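Local coordinates for protein diaminopimelate decarboxylase (Psychromonas ingrahamii, PDB 4XG1) that probably catalyses the pyridoxal 5'-phosphate-dependent decarboxylation of meso-diaminopimelate to L-lysine, the closing step of lysine biosynthesis, and works as a homodimer, at residues A115-I120 and K139-K144; F123-I128 and Y132-V137. All coordinates share one frame; numbering follows the deposited sequence.

Contact 1: residues A115-I120 and K139-K144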
# COMPACT_ATOMS: atom_id res chain seq x y z
N ALA B 115 -4.85 -13.37 21.66
CA ALA B 115 -6.18 -13.80 21.23
C ALA B 115 -6.74 -14.84 22.21
O ALA B 115 -7.94 -14.87 22.51
CB ALA B 115 -6.09 -14.40 19.84
N LEU B 116 -5.85 -15.70 22.70
CA LEU B 116 -6.23 -16.66 23.74
C LEU B 116 -6.65 -15.94 25.00
O LEU B 116 -7.76 -16.17 25.50
CB LEU B 116 -5.06 -17.63 24.04
CG LEU B 116 -4.93 -18.76 23.01
CD1 LEU B 116 -3.68 -19.59 23.22
CD2 LEU B 116 -6.15 -19.66 23.05
N GLN B 117 -5.84 -14.97 25.43
CA GLN B 117 -6.19 -14.19 26.62
C GLN B 117 -7.46 -13.36 26.44
O GLN B 117 -8.10 -13.04 27.41
CB GLN B 117 -5.03 -13.31 27.06
CG GLN B 117 -3.86 -14.14 27.54
CD GLN B 117 -2.58 -13.36 27.71
OE1 GLN B 117 -1.67 -13.46 26.88
NE2 GLN B 117 -2.49 -12.58 28.77
N ALA B 118 -7.83 -13.05 25.22
CA ALA B 118 -9.10 -12.36 24.97
C ALA B 118 -10.23 -13.34 24.77
O ALA B 118 -11.39 -12.93 24.63
CB ALA B 118 -8.98 -11.47 23.76
N ASN B 119 -9.89 -14.63 24.72
CA ASN B 119 -10.89 -15.70 24.72
C ASN B 119 -11.77 -15.68 23.47
O ASN B 119 -13.02 -15.69 23.53
CB ASN B 119 -11.73 -15.58 26.00
CG ASN B 119 -12.70 -16.70 26.17
OD1 ASN B 119 -12.34 -17.87 26.04
ND2 ASN B 119 -13.97 -16.37 26.45
N ILE B 120 -11.11 -15.69 22.31
CA ILE B 120 -11.83 -15.66 21.02
C ILE B 120 -12.48 -16.99 20.72
O ILE B 120 -12.05 -17.99 21.25
CB ILE B 120 -10.93 -15.28 19.83
CG1 ILE B 120 -9.75 -16.24 19.69
CG2 ILE B 120 -10.40 -13.87 20.01
CD1 ILE B 120 -9.21 -16.26 18.28
N LYS B 139 -0.62 -24.27 25.86
CA LYS B 139 -0.02 -25.05 26.90
C LYS B 139 0.56 -24.09 27.92
O LYS B 139 0.20 -24.14 29.09
CB LYS B 139 1.07 -25.95 26.30
CG LYS B 139 1.69 -26.95 27.26
CD LYS B 139 2.92 -27.62 26.70
CE LYS B 139 3.78 -28.28 27.78
NZ LYS B 139 5.20 -28.45 27.36
N ALA B 140 1.43 -23.19 27.47
CA ALA B 140 2.07 -22.27 28.39
C ALA B 140 1.07 -21.42 29.20
O ALA B 140 1.41 -20.97 30.28
CB ALA B 140 3.04 -21.37 27.64
N LEU B 141 -0.13 -21.19 28.68
CA LEU B 141 -1.14 -20.41 29.39
C LEU B 141 -2.11 -21.30 30.10
O LEU B 141 -3.07 -20.82 30.68
CB LEU B 141 -1.95 -19.53 28.40
CG LEU B 141 -1.25 -18.35 27.69
CD1 LEU B 141 -2.21 -17.73 26.68
CD2 LEU B 141 -0.74 -17.30 28.67
N ASN B 142 -1.92 -22.61 29.98
CA ASN B 142 -2.88 -23.58 30.46
C ASN B 142 -4.34 -23.33 30.08
O ASN B 142 -5.24 -23.44 30.91
CB ASN B 142 -2.71 -23.80 31.97
CG ASN B 142 -2.25 -25.19 32.28
OD1 ASN B 142 -2.96 -26.14 32.02
ND2 ASN B 142 -1.02 -25.32 32.78
N VAL B 143 -4.58 -23.07 28.80
CA VAL B 143 -5.95 -23.05 28.26
C VAL B 143 -6.05 -24.04 27.12
O VAL B 143 -5.06 -24.61 26.70
CB VAL B 143 -6.38 -21.65 27.74
CG1 VAL B 143 -6.65 -20.71 28.90
CG2 VAL B 143 -5.33 -21.07 26.78
N LYS B 144 -7.26 -24.20 26.60
CA LYS B 144 -7.50 -24.99 25.42
C LYS B 144 -7.95 -24.13 24.22
O LYS B 144 -9.01 -23.47 24.26
CB LYS B 144 -8.54 -26.05 25.72
CG LYS B 144 -7.95 -27.22 26.49
CD LYS B 144 -8.88 -28.42 26.47
CE LYS B 144 -8.12 -29.68 26.85
NZ LYS B 144 -8.98 -30.89 26.73
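The carbonyl O of Leu-116 accepts the backbone N of Asn-119 at 2.7 Å, a bond that helps close the helix just where the Leu-116 side chain reaches across to Leu-141 and Val-143. A second bond, from Ile-120 N to Ala-115 O, completes a Schellman motif with Asn-119 at positive phi (65°). The facing segment finishes its helix in the same manner: Asn-142, at phi 48°, donates its N to Lys-139 O at 2.8 Å. Two helix C-termini thus meet, and no hydrogen bond crosses between them; the contact is purely apolar, at the surface, and buries 183 Å² in total. Leu-141 supplies one methyl, CD1, which lies 3.9 Å from Leu-116 CB and 4.0 Å from CG of Gln-117, whose side chain runs across it at about a right angle. Beyond the turn, CG1 of Val-143 stands anti to the carbonyl carbon (chi1 -73°), which puts CG2 between the backbone N and that carbon. This CG2 sits 4.1 Å from Leu-116 CD2, the two side chains running antiparallel alongside one another. Leu-141 meets Leu-116 mainly at CB, while Val-143 meets its two end methyls. The Leu-116 side chain also packs on Val-137 and Ala-138, so the contact ties the end of helix 109-117 to the end of helix 128-140, with strand 122-125, which lies between the two helices in sequence, contributing the Phe-123 ring against Leu-116.

Contact 2: residues F123-I128 and Y132-V137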
# COMPACT_ATOMS: atom_id res chain seq x y z
N PHE B 123 -9.53 -20.20 16.11
CA PHE B 123 -8.38 -19.96 15.27
C PHE B 123 -8.56 -20.76 13.99
O PHE B 123 -8.65 -21.96 14.04
CB PHE B 123 -7.10 -20.42 15.94
CG PHE B 123 -6.71 -19.61 17.14
CD1 PHE B 123 -7.31 -19.86 18.38
CD2 PHE B 123 -5.75 -18.61 17.04
CE1 PHE B 123 -6.95 -19.12 19.50
CE2 PHE B 123 -5.39 -17.87 18.15
CZ PHE B 123 -5.99 -18.12 19.38
N ASN B 124 -8.64 -20.10 12.84
CA ASN B 124 -8.69 -20.78 11.56
C ASN B 124 -7.26 -21.07 11.13
O ASN B 124 -6.57 -20.19 10.63
CB ASN B 124 -9.40 -19.92 10.54
CG ASN B 124 -10.88 -19.77 10.84
OD1 ASN B 124 -11.47 -20.64 11.50
ND2 ASN B 124 -11.50 -18.67 10.39
N VAL B 125 -6.82 -22.32 11.32
CA VAL B 125 -5.42 -22.71 11.13
C VAL B 125 -5.10 -23.07 9.67
O VAL B 125 -5.89 -23.74 8.98
CB VAL B 125 -5.04 -23.92 12.03
CG1 VAL B 125 -3.61 -24.39 11.79
CG2 VAL B 125 -5.21 -23.56 13.48
N GLU B 126 -3.90 -22.68 9.24
CA GLU B 126 -3.47 -22.76 7.84
C GLU B 126 -2.21 -23.60 7.61
O GLU B 126 -1.84 -23.84 6.49
CB GLU B 126 -3.18 -21.34 7.33
CG GLU B 126 -4.39 -20.41 7.50
CD GLU B 126 -4.74 -19.61 6.25
OE1 GLU B 126 -4.29 -19.99 5.16
OE2 GLU B 126 -5.50 -18.60 6.39
N SER B 127 -1.55 -24.05 8.66
CA SER B 127 -0.46 -24.95 8.48
C SER B 127 -0.34 -25.89 9.66
O SER B 127 -0.94 -25.66 10.73
CB SER B 127 0.83 -24.19 8.29
OG SER B 127 1.30 -23.70 9.53
N ILE B 128 0.46 -26.93 9.46
CA ILE B 128 0.73 -27.90 10.48
C ILE B 128 1.62 -27.25 11.51
O ILE B 128 1.32 -27.30 12.72
CB ILE B 128 1.43 -29.15 9.91
CG1 ILE B 128 0.44 -29.96 9.07
CG2 ILE B 128 1.96 -30.02 11.03
CD1 ILE B 128 1.13 -30.96 8.13
N TYR B 132 1.21 -26.63 16.00
CA TYR B 132 2.16 -26.86 17.08
C TYR B 132 2.39 -25.58 17.84
O TYR B 132 2.55 -25.59 19.06
CB TYR B 132 3.50 -27.45 16.56
CG TYR B 132 3.33 -28.88 16.02
CD1 TYR B 132 2.88 -29.92 16.86
CD2 TYR B 132 3.59 -29.19 14.68
CE1 TYR B 132 2.70 -31.21 16.38
CE2 TYR B 132 3.41 -30.49 14.19
CZ TYR B 132 2.96 -31.49 15.05
OH TYR B 132 2.80 -32.76 14.59
N ARG B 133 2.44 -24.46 17.13
CA ARG B 133 2.71 -23.20 17.75
C ARG B 133 1.56 -22.83 18.68
O ARG B 133 1.77 -22.38 19.79
CB ARG B 133 2.92 -22.11 16.71
CG ARG B 133 3.10 -20.75 17.35
CD ARG B 133 3.43 -19.67 16.35
NE ARG B 133 4.79 -19.77 15.87
CZ ARG B 133 5.36 -18.91 15.04
NH1 ARG B 133 4.68 -17.89 14.58
NH2 ARG B 133 6.61 -19.07 14.69
N ILE B 134 0.34 -23.04 18.21
CA ILE B 134 -0.80 -22.66 18.99
C ILE B 134 -0.82 -23.51 20.23
O ILE B 134 -0.90 -22.99 21.35
CB ILE B 134 -2.10 -22.83 18.21
CG1 ILE B 134 -2.15 -21.80 17.08
CG2 ILE B 134 -3.31 -22.66 19.12
CD1 ILE B 134 -3.38 -21.90 16.19
N ASN B 135 -0.75 -24.82 20.03
CA ASN B 135 -0.78 -25.76 21.12
C ASN B 135 0.30 -25.42 22.13
O ASN B 135 0.06 -25.48 23.35
CB ASN B 135 -0.55 -27.17 20.60
CG ASN B 135 -0.64 -28.22 21.69
OD1 ASN B 135 -1.72 -28.54 22.18
ND2 ASN B 135 0.51 -28.74 22.09
N SER B 136 1.47 -25.06 21.63
CA SER B 136 2.58 -24.69 22.48
C SER B 136 2.30 -23.45 23.34
O SER B 136 2.63 -23.42 24.54
CB SER B 136 3.80 -24.46 21.61
OG SER B 136 4.88 -23.96 22.37
N VAL B 137 1.64 -22.46 22.77
CA VAL B 137 1.28 -21.24 23.51
C VAL B 137 0.10 -21.47 24.46
O VAL B 137 0.08 -20.95 25.58
CB VAL B 137 0.96 -20.07 22.52
CG1 VAL B 137 0.21 -18.94 23.21
CG2 VAL B 137 2.25 -19.56 21.90
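Ile-134 meets Phe-123 and Val-125 where helix 128-140 packs on strand 122-125, within a beta-alpha-beta unit (strand 122-125, helix 128-140, strand 145-152) of the TIM barrel. The dense part of the contact centres on one methyl. CG1 of Ile-134 stands anti to the carbonyl carbon (chi1 -69°) and the chain continues extended (chi2 178°), which carries CD1 toward the strand. There CD1 lies 3.7 Å from Val-125 CG2. The same methyl is 4.0 Å from Phe-123 CB and approaches the phenyl ring obliquely. Both strand side chains run past that of Ile-134 in the opposite direction, and all three residues are buried. Residues 123 and 125 share one face of the strand; Asn-124 between them turns the other way, toward the barrel interior, where its side chain touches Glu-274 and Asp-198.

After the strand, Ser-127 occupies the N-cap position, its OG bonded to Glu-130 N. On the flank facing the second subunit, Arg-133 forms a salt bridge with Glu-291 of that neighbouring chain.

The first turn of the helix is the solvent side: Ile-128 is partly exposed and Tyr-132 exposed. What is loose here is the backbone bond, since the helical link from Tyr-132 N to Ile-128 O is weak, 3.3 Å long with an N-H...O angle of 157°. Four residues apart, the two side chains run alongside each other in a common direction, so they touch as neighbours on one face of the helix instead of meeting across the strand-helix interface. The phenol is met near one corner and at a slant, with Ile-128 CG2 3.5 Å from Tyr-132 CE2.

How the contacts relate
Contact 2 (123-128 with 132-137) is nested inside the chain loop that contact 1 (115-120 with 139-144) closes, and their centres lie 12 Å apart. They share helix 128-140 and join into one apolar layer: Phe-123 CE1 is 3.7 Å from Leu-116 CD2, Phe-123 CZ is 3.8 Å from Ala-115 CB, and Val-137 CG1 is 3.9 Å from Leu-116 CD1. Contact 2 is the deeper: the Val-125 side chain is about 12 Å from the bound lysine-pyridoxal phosphate adduct, and that of Phe-123 about 10 Å from the side chain of Glu-274, a predicted cofactor-binding residue. Contact 1, at the surface, lies away from the annotated sites.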